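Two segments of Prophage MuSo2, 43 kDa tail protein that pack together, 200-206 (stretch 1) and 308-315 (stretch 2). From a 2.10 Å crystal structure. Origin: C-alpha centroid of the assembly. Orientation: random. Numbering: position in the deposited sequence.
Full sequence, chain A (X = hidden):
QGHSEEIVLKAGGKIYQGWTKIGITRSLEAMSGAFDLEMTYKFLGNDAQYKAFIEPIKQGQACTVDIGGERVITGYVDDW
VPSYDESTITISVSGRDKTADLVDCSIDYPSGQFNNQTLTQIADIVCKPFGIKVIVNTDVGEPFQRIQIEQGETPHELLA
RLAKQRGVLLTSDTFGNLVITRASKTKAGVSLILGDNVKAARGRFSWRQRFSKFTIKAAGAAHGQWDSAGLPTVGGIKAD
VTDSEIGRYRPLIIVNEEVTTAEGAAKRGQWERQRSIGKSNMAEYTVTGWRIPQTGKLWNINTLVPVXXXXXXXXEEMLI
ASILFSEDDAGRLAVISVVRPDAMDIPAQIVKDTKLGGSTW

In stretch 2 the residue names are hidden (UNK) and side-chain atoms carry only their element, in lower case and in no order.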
# COMPACT_ATOMS: atom_id res chain seq x y z
N ALA A 200 19.15 -19.29 -12.85
CA ALA A 200 17.71 -19.14 -12.96
C ALA A 200 17.42 -17.77 -13.52
O ALA A 200 18.30 -16.90 -13.52
CB ALA A 200 17.06 -19.30 -11.59
N ALA A 201 16.19 -17.56 -13.99
CA ALA A 201 15.80 -16.27 -14.55
C ALA A 201 14.30 -16.05 -14.51
O ALA A 201 13.51 -17.00 -14.42
CB ALA A 201 16.30 -16.10 -15.97
N ARG A 202 13.93 -14.80 -14.68
CA ARG A 202 12.57 -14.39 -14.50
C ARG A 202 12.32 -13.17 -15.39
O ARG A 202 13.17 -12.30 -15.46
CB ARG A 202 12.47 -14.02 -13.00
CG ARG A 202 11.21 -13.50 -12.48
CD ARG A 202 11.34 -13.39 -10.97
NE ARG A 202 11.79 -12.08 -10.52
CZ ARG A 202 11.12 -11.26 -9.70
NH1 ARG A 202 9.92 -11.60 -9.22
NH2 ARG A 202 11.65 -10.10 -9.36
N GLY A 203 11.13 -13.05 -15.99
CA GLY A 203 10.82 -11.90 -16.85
C GLY A 203 9.36 -11.49 -16.76
O GLY A 203 8.51 -12.25 -16.32
N ARG A 204 9.07 -10.27 -17.18
CA ARG A 204 7.69 -9.83 -17.32
C ARG A 204 7.65 -8.82 -18.44
O ARG A 204 8.31 -7.79 -18.36
CB ARG A 204 7.17 -9.19 -16.03
CG ARG A 204 5.71 -8.70 -16.17
CD ARG A 204 5.22 -8.23 -14.85
NE ARG A 204 5.09 -9.37 -13.94
CZ ARG A 204 3.96 -10.07 -13.79
NH1 ARG A 204 2.87 -9.77 -14.48
NH2 ARG A 204 3.94 -11.09 -12.94
N PHE A 205 6.88 -9.11 -19.48
CA PHE A 205 6.80 -8.28 -20.67
C PHE A 205 5.34 -7.95 -20.90
O PHE A 205 4.53 -8.84 -21.17
CB PHE A 205 7.47 -9.00 -21.85
CG PHE A 205 8.87 -9.48 -21.52
CD1 PHE A 205 9.96 -8.62 -21.66
CD2 PHE A 205 9.08 -10.75 -21.01
CE1 PHE A 205 11.25 -9.04 -21.31
CE2 PHE A 205 10.37 -11.19 -20.67
CZ PHE A 205 11.45 -10.33 -20.82
N SER A 206 5.01 -6.67 -20.75
CA SER A 206 3.64 -6.25 -20.65
C SER A 206 3.29 -5.12 -21.60
O SER A 206 4.17 -4.34 -21.97
CB SER A 206 3.39 -5.81 -19.20
OG SER A 206 2.06 -5.40 -19.00
N UNK A 308 21.50 -14.21 -24.48
CA UNK A 308 20.91 -15.24 -25.36
C UNK A 308 19.96 -16.08 -24.52
O UNK A 308 20.40 -16.88 -23.69
c UNK A 308 21.31 -16.98 -27.18
c UNK A 308 23.20 -15.40 -26.50
c UNK A 308 21.96 -16.18 -26.03
c UNK A 308 24.31 -16.28 -27.13
N UNK A 309 18.66 -15.88 -24.72
CA UNK A 309 17.66 -16.56 -23.90
C UNK A 309 16.43 -16.88 -24.75
O UNK A 309 15.57 -16.02 -24.97
c UNK A 309 17.30 -15.71 -22.68
c UNK A 309 16.48 -16.48 -21.64
o UNK A 309 16.55 -16.10 -20.45
o UNK A 309 15.76 -17.44 -22.00
N UNK A 310 16.37 -18.13 -25.19
CA UNK A 310 15.36 -18.68 -26.06
C UNK A 310 14.03 -18.78 -25.33
O UNK A 310 12.99 -18.54 -25.92
c UNK A 310 15.82 -20.09 -26.50
c UNK A 310 15.30 -20.60 -27.81
c UNK A 310 15.79 -22.03 -28.14
o UNK A 310 15.39 -22.54 -29.20
o UNK A 310 16.56 -22.64 -27.37
N UNK A 311 14.07 -19.14 -24.04
CA UNK A 311 12.84 -19.32 -23.25
C UNK A 311 12.06 -18.00 -23.13
O UNK A 311 10.85 -17.95 -23.38
c UNK A 311 14.38 -21.79 -20.67
c UNK A 311 13.15 -19.87 -21.82
c UNK A 311 11.92 -19.73 -20.91
c UNK A 311 13.62 -21.33 -21.89
N UNK A 312 12.79 -16.96 -22.78
CA UNK A 312 12.27 -15.62 -22.54
C UNK A 312 12.00 -14.87 -23.85
O UNK A 312 11.01 -14.11 -23.96
c UNK A 312 12.71 -13.76 -20.89
c UNK A 312 12.64 -15.61 -18.53
se UNK A 312 13.25 -13.84 -19.02
c UNK A 312 13.28 -14.86 -21.70
N UNK A 313 12.88 -15.09 -24.82
CA UNK A 313 12.77 -14.48 -26.14
C UNK A 313 13.72 -13.31 -26.24
O UNK A 313 13.37 -12.29 -26.82
N UNK A 314 14.91 -13.46 -25.66
CA UNK A 314 15.93 -12.41 -25.74
C UNK A 314 17.17 -12.84 -26.52
O UNK A 314 17.74 -13.92 -26.31
c UNK A 314 14.70 -9.87 -24.01
c UNK A 314 15.23 -11.22 -23.46
c UNK A 314 16.31 -11.88 -24.34
c UNK A 314 15.75 -11.03 -22.05
N UNK A 315 17.57 -11.96 -27.43
CA UNK A 315 18.81 -12.11 -28.18
C UNK A 315 19.28 -10.73 -28.61
O UNK A 315 19.10 -10.32 -29.76
o UNK A 315 19.85 -14.26 -31.00
c UNK A 315 18.60 -13.03 -29.39
c UNK A 315 19.92 -13.48 -30.03
o UNK A 315 21.02 -13.08 -29.56

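Position 308 carries four side-chain carbons, forked at the first, with one arm two carbons long. That pattern belongs to isoleucine, and Ile308 lies on a strand, out of reach of stretch 1.

Position 309 has two carbons, the second bearing two oxygens, and one of the oxygens comes to 4.5 Å from Ala201 CB; this is an aspartate. Its CA-to-CB bond points toward stretch 1, yet the contact is slight, and the carboxylate is occupied otherwise. OD2 is hydrogen-bonded elsewhere in the structure, while Asp309 OD1 accepts a hydrogen bond from the backbone N of position 312 at 3.1 Å, nearly straight at 167°. A short acidic side chain thus braces the turn that follows it.

At position 310 there are three carbons in a row, the third with two oxygens: a glutamate. Glu310 is exposed and far from the partner strand, the first of three residues with helical backbone angles.

Position 311 again shows four carbons forked at the first, one arm being two carbons long, hence isoleucine. Ile311 is buried, but its side chain stays out of reach of stretch 1, so its packing lies outside this contact.

Position 312 is unmistakable: an unbranched chain of two carbons, a selenium and a terminal carbon. It reaches four residues of the strand by its side chain, with the selenium 3.8 Å from both Arg202 C and Gly203 N, one of its carbons 3.5 Å from Phe205 CE2, and its terminal carbon 4.5 Å from Ala201 CB. This is selenomethionine, Met312 in the sequence. The carbon close to the ring is CG, and the terminal one is CE.

Position 313 has no side-chain atoms, so it is glycine. With phi/psi of 101/39, a CB on Gly313 would be jammed against the carbonyl O of Met312; the backbone angles themselves call for glycine, without any help from stretch 1.

Position 314 holds four carbons, and one end carbon lies 4.5 Å from Phe205 CE1, a looser contact with the same ring; the fork at the second carbon makes it leucine. The backbone of Leu314 pairs with Asp309 in both directions, N to O and O to N at 2.7 Å each, closing the turn.

Position 315 repeats the pattern of two carbons with two oxygens on the second. Asp315 is exposed and out of reach.

The contact works by packing alone, for no hydrogen bond crosses it. On the strand, alternation sorts the residues: Ala201 and Phe205 point toward the turn, whereas Arg202 and Arg204 point away. Between the two inward residues sits Gly203, and its bareness matters, because an ideal CB there would come 2.7 Å from Met312 SE, a clash. Met312 fills that gap, with its SE at the edge of the Phe205 ring, 5.4 Å from the ring centroid. The contact is modest, burying 225 Å² over both sides, but its rule is clear: a braced turn presents one long flexible side chain, and the strand receives it over a glycine between a small alanine and a phenylalanine.

Stretch 2, residues 308-315: IDEIMGLD
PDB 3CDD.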